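Local coordinates for protein beta-lactamase II (Erythrobacter litoralis, PDB 6V73) that probably hydrolyses beta-lactam antibiotics to substituted beta-amino acids at a zinc site, as a class B metallo-beta-lactamase, and so would confer resistance, at residues 64-69 with 99-104; 182-187 with 223-228. All coordinates share one frame; numbering follows the deposited sequence.

Contact 1. Residues 64-69 with 99-104; sequences LVDTAW and QDKMGG. With ZN (zinc ion), chain C.
Asp100 sets its CB over one face of the Trp69 indole; it is the aspartate of the His-X-His-X-Asp motif of the metallo-beta-lactamase fold, in helix 99-102, and a zinc ligand. Asp100 CB sits 3.3 Å from the centroid of the Trp69 six-membered ring, nearly on its normal, a CH-pi contact; the carboxylate plane is turned only 26° from the ring. Asp100 CG stands between the backbone N and the carbonyl carbon (chi1 47°), which points OD1 at the zinc, 2.5 Å away, where Cys184 and His226 also bind. The extended chain of Gln99 reaches Trp69 O, to which Gln99 NE2 donates at 3.1 Å; the acceptor lies in the Gln99 amide plane, while NE2 stands above the carbonyl plane. Lys101 reaches across the carboxylate of Asp66. Their salt bridge is long and the position of Asp66 OD1 is doubtful; Asp66 OD1 also bonds to Thr95, and Lys101 NZ to Asn52 O and Ser51. Next along the chain, Thr67 N hydrogen-bonds to Lys101 O at 3.0 Å. The Thr67 hydroxyl ties the loop after strand 61-65 to Gly104, the N-cap residue of helix 105-110: Thr67 OG1 donates to Ala68 O and accepts an almost straight bond from Gly104 N, 3.0 Å away.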
# COMPACT_ATOMS: atom_id res chain seq x y z
N LEU A 64 -24.76 -7.13 -7.79
CA LEU A 64 -23.56 -7.14 -6.96
C LEU A 64 -22.69 -5.94 -7.34
O LEU A 64 -22.33 -5.78 -8.51
CB LEU A 64 -22.78 -8.45 -7.12
CG LEU A 64 -21.44 -8.52 -6.39
CD1 LEU A 64 -21.63 -8.44 -4.87
CD2 LEU A 64 -20.64 -9.77 -6.77
N VAL A 65 -22.38 -5.09 -6.38
CA VAL A 65 -21.42 -4.01 -6.60
C VAL A 65 -20.10 -4.44 -5.96
O VAL A 65 -20.00 -4.55 -4.74
CB VAL A 65 -21.90 -2.67 -6.03
CG1 VAL A 65 -20.88 -1.59 -6.36
CG2 VAL A 65 -23.25 -2.30 -6.63
N ASP A 66 -19.11 -4.68 -6.82
CA ASP A 66 -17.74 -5.07 -6.47
C ASP A 66 -17.63 -6.51 -5.98
O ASP A 66 -18.53 -7.03 -5.31
CB ASP A 66 -17.16 -4.09 -5.46
CG ASP A 66 -16.74 -2.78 -6.12
OD1 ASP A 66 -16.78 -1.72 -5.45
OD2 ASP A 66 -16.40 -2.80 -7.32
N THR A 67 -16.52 -7.17 -6.32
CA THR A 67 -16.23 -8.50 -5.81
C THR A 67 -15.57 -8.38 -4.44
O THR A 67 -15.37 -7.29 -3.91
CB THR A 67 -15.34 -9.28 -6.78
OG1 THR A 67 -14.00 -8.78 -6.73
CG2 THR A 67 -15.87 -9.18 -8.20
N ALA A 68 -15.28 -9.51 -3.82
CA ALA A 68 -14.45 -9.50 -2.63
C ALA A 68 -12.98 -9.50 -3.06
O ALA A 68 -12.67 -9.34 -4.25
CB ALA A 68 -14.79 -10.68 -1.73
N TRP A 69 -12.06 -9.73 -2.13
CA TRP A 69 -10.64 -9.72 -2.50
C TRP A 69 -10.27 -10.92 -3.37
O TRP A 69 -9.38 -10.81 -4.22
CB TRP A 69 -9.75 -9.69 -1.27
CG TRP A 69 -9.75 -8.42 -0.45
CD1 TRP A 69 -10.55 -8.14 0.63
CD2 TRP A 69 -8.87 -7.30 -0.60
NE1 TRP A 69 -10.24 -6.89 1.13
CE2 TRP A 69 -9.22 -6.36 0.40
CE3 TRP A 69 -7.84 -6.99 -1.49
CZ2 TRP A 69 -8.56 -5.11 0.53
CZ3 TRP A 69 -7.18 -5.74 -1.36
CH2 TRP A 69 -7.54 -4.83 -0.35
N GLN A 99 -7.52 -5.07 -6.85
CA GLN A 99 -7.87 -6.41 -6.39
C GLN A 99 -9.02 -6.41 -5.40
O GLN A 99 -9.80 -7.37 -5.37
CB GLN A 99 -6.66 -7.10 -5.78
CG GLN A 99 -6.90 -8.58 -5.62
CD GLN A 99 -5.88 -9.22 -4.73
OE1 GLN A 99 -4.72 -8.81 -4.69
NE2 GLN A 99 -6.30 -10.25 -4.01
N ASP A 100 -9.16 -5.38 -4.56
CA ASP A 100 -10.29 -5.40 -3.64
C ASP A 100 -11.63 -5.24 -4.36
O ASP A 100 -12.66 -5.62 -3.80
CB ASP A 100 -10.15 -4.31 -2.57
CG ASP A 100 -9.77 -2.97 -3.13
OD1 ASP A 100 -10.11 -1.96 -2.49
OD2 ASP A 100 -9.13 -2.93 -4.21
N LYS A 101 -11.65 -4.71 -5.59
CA LYS A 101 -12.89 -4.52 -6.32
C LYS A 101 -13.12 -5.56 -7.43
O LYS A 101 -14.29 -5.83 -7.76
CB LYS A 101 -12.97 -3.10 -6.92
CG LYS A 101 -12.89 -1.95 -5.88
CD LYS A 101 -13.47 -2.41 -4.53
CE LYS A 101 -14.40 -1.44 -3.90
NZ LYS A 101 -14.79 -1.88 -2.55
N MET A 102 -12.06 -6.16 -7.98
CA MET A 102 -12.17 -7.11 -9.08
C MET A 102 -11.46 -8.44 -8.81
O MET A 102 -11.28 -9.23 -9.74
CB MET A 102 -11.60 -6.50 -10.36
CG MET A 102 -12.38 -5.31 -10.86
SD MET A 102 -11.84 -4.71 -12.48
CE MET A 102 -12.14 -6.10 -13.58
N GLY A 103 -11.02 -8.69 -7.57
CA GLY A 103 -10.25 -9.89 -7.30
C GLY A 103 -11.00 -11.20 -7.56
O GLY A 103 -10.37 -12.20 -7.89
N GLY A 104 -12.33 -11.20 -7.42
CA GLY A 104 -13.09 -12.42 -7.62
C GLY A 104 -13.86 -12.53 -8.94
O GLY A 104 -14.85 -13.27 -9.03
ZN ZN C . -9.52 0.44 -2.37

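Contact 2. Residues 182-187 with 223-228; sequences GGCMIK and AMSHSP. With ZN (zinc ion), chain C.
Cys184 and His226 bring two loops of the metallo-beta-lactamase fold together on one zinc ion, each loop following a strand of the four-stranded sheet. Cys184 SG is 2.3 Å from the metal and His226 NE2 2.1 Å. Both side chains place the first atom beyond CB beside the backbone N, anti to the carbonyl carbon (chi1 -57° for Cys184), and the sulfur meets the imidazole obliquely. At the other ring nitrogen, ND1 is bonded to Pro50 O, which helps fix the rotation of the ring, while Phe46 of the second subunit meets His226 edge-to-face. Ser225 CB lies over one face of that imidazole, offset toward its rim; Ser225 OG lies close to Cys184 SG, though its exact place is doubtful. In Lys187 an unusual chi1 of -104° and a bend at chi2 (80°) turn the chain back over its own loop, bringing NZ to Cys184 O, in the carbonyl plane; its stronger partner is Leu194 O. Met224 folds against the same loop: Met224 CB lies 3.4 Å from Ile186 O, and bends at chi2 and chi3 carry SD to Lys187 C. Ile186 CG2 meets Met224 SD at 4.2 Å, an apolar contact in which the two side chains cross at about a right angle. Backbone hydrogen bonds join the loops as well, Ser225 N to Gly183 O and Gly182 N to Ala223 O at 2.9 Å.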
# COMPACT_ATOMS: atom_id res chain seq x y z
N GLY A 182 -19.18 5.70 -3.00
CA GLY A 182 -18.04 6.39 -3.58
C GLY A 182 -16.86 5.51 -3.93
O GLY A 182 -15.82 6.03 -4.35
N GLY A 183 -17.00 4.19 -3.78
CA GLY A 183 -15.86 3.31 -3.99
C GLY A 183 -14.68 3.72 -3.13
O GLY A 183 -14.82 4.13 -1.97
N CYS A 184 -13.49 3.58 -3.72
CA CYS A 184 -12.24 3.95 -3.07
C CYS A 184 -11.88 5.41 -3.26
O CYS A 184 -10.93 5.88 -2.63
CB CYS A 184 -11.10 3.09 -3.61
SG CYS A 184 -11.36 1.32 -3.42
N MET A 185 -12.62 6.13 -4.11
CA MET A 185 -12.37 7.56 -4.26
C MET A 185 -12.69 8.31 -2.97
O MET A 185 -11.98 9.25 -2.60
CB MET A 185 -13.19 8.11 -5.41
CG MET A 185 -13.19 9.63 -5.47
SD MET A 185 -14.04 10.29 -6.91
CE MET A 185 -15.75 9.96 -6.49
N ILE A 186 -13.76 7.92 -2.30
CA ILE A 186 -14.24 8.61 -1.11
C ILE A 186 -13.63 7.94 0.11
O ILE A 186 -13.62 6.70 0.21
CB ILE A 186 -15.78 8.58 -1.03
CG1 ILE A 186 -16.40 9.36 -2.19
CG2 ILE A 186 -16.24 9.12 0.31
CD1 ILE A 186 -16.16 10.88 -2.13
N LYS A 187 -13.11 8.75 1.02
CA LYS A 187 -12.55 8.26 2.27
C LYS A 187 -13.31 8.90 3.43
O LYS A 187 -14.14 9.79 3.24
CB LYS A 187 -11.04 8.55 2.34
CG LYS A 187 -10.17 7.31 2.10
CD LYS A 187 -10.02 6.98 0.62
CE LYS A 187 -9.39 5.60 0.48
NZ LYS A 187 -8.63 5.45 -0.78
N ALA A 223 -21.58 5.56 1.38
CA ALA A 223 -20.79 4.36 1.58
C ALA A 223 -19.50 4.43 0.78
O ALA A 223 -19.39 5.17 -0.20
CB ALA A 223 -21.59 3.11 1.19
N MET A 224 -18.51 3.65 1.21
CA MET A 224 -17.21 3.65 0.55
C MET A 224 -16.50 2.33 0.82
O MET A 224 -16.95 1.52 1.62
CB MET A 224 -16.35 4.83 1.02
CG MET A 224 -15.84 4.68 2.43
SD MET A 224 -15.65 6.26 3.27
CE MET A 224 -17.34 6.61 3.77
N SER A 225 -15.35 2.16 0.16
CA SER A 225 -14.71 0.84 0.13
C SER A 225 -14.07 0.45 1.45
O SER A 225 -14.03 -0.73 1.79
CB SER A 225 -13.66 0.79 -0.97
OG SER A 225 -14.24 1.00 -2.25
N HIS A 226 -13.51 1.41 2.21
CA HIS A 226 -12.58 1.02 3.26
C HIS A 226 -12.95 1.53 4.64
O HIS A 226 -12.14 1.41 5.56
CB HIS A 226 -11.15 1.43 2.89
CG HIS A 226 -10.64 0.73 1.66
ND1 HIS A 226 -10.45 -0.63 1.61
CD2 HIS A 226 -10.31 1.20 0.43
CE1 HIS A 226 -10.01 -0.97 0.41
NE2 HIS A 226 -9.92 0.12 -0.32
N SER A 227 -14.16 2.06 4.82
CA SER A 227 -14.65 2.40 6.14
C SER A 227 -16.17 2.35 6.09
O SER A 227 -16.76 2.36 5.01
CB SER A 227 -14.15 3.77 6.62
OG SER A 227 -14.15 4.73 5.58
N PRO A 228 -16.83 2.23 7.24
CA PRO A 228 -18.28 1.98 7.23
C PRO A 228 -19.06 3.18 6.71
O PRO A 228 -18.49 4.26 6.52
CB PRO A 228 -18.59 1.70 8.71
CG PRO A 228 -17.42 2.12 9.46
CD PRO A 228 -16.25 2.03 8.57
ZN ZN C . -9.52 0.44 -2.37

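Overall arrangement
Contact 1 closes before contact 2 opens along the chain, and their centres lie 13 Å apart, each about 8 Å from the centre of the molecule. They belong to different sheets: 64-69 leaves strand 61-65 of the eight-stranded sheet, whereas 182-187 and 223-228 follow strands 179-181 and 221-223 of the four-stranded one. The zinc ion bridges them, taking one ligand from contact 1 and two from contact 2. The two also touch where Lys101 NZ comes 2.9 Å from Ser225 OG. A metal site assembled from loops of both sheets is the hallmark of the alpha-beta/beta-alpha metallo-beta-lactamase fold.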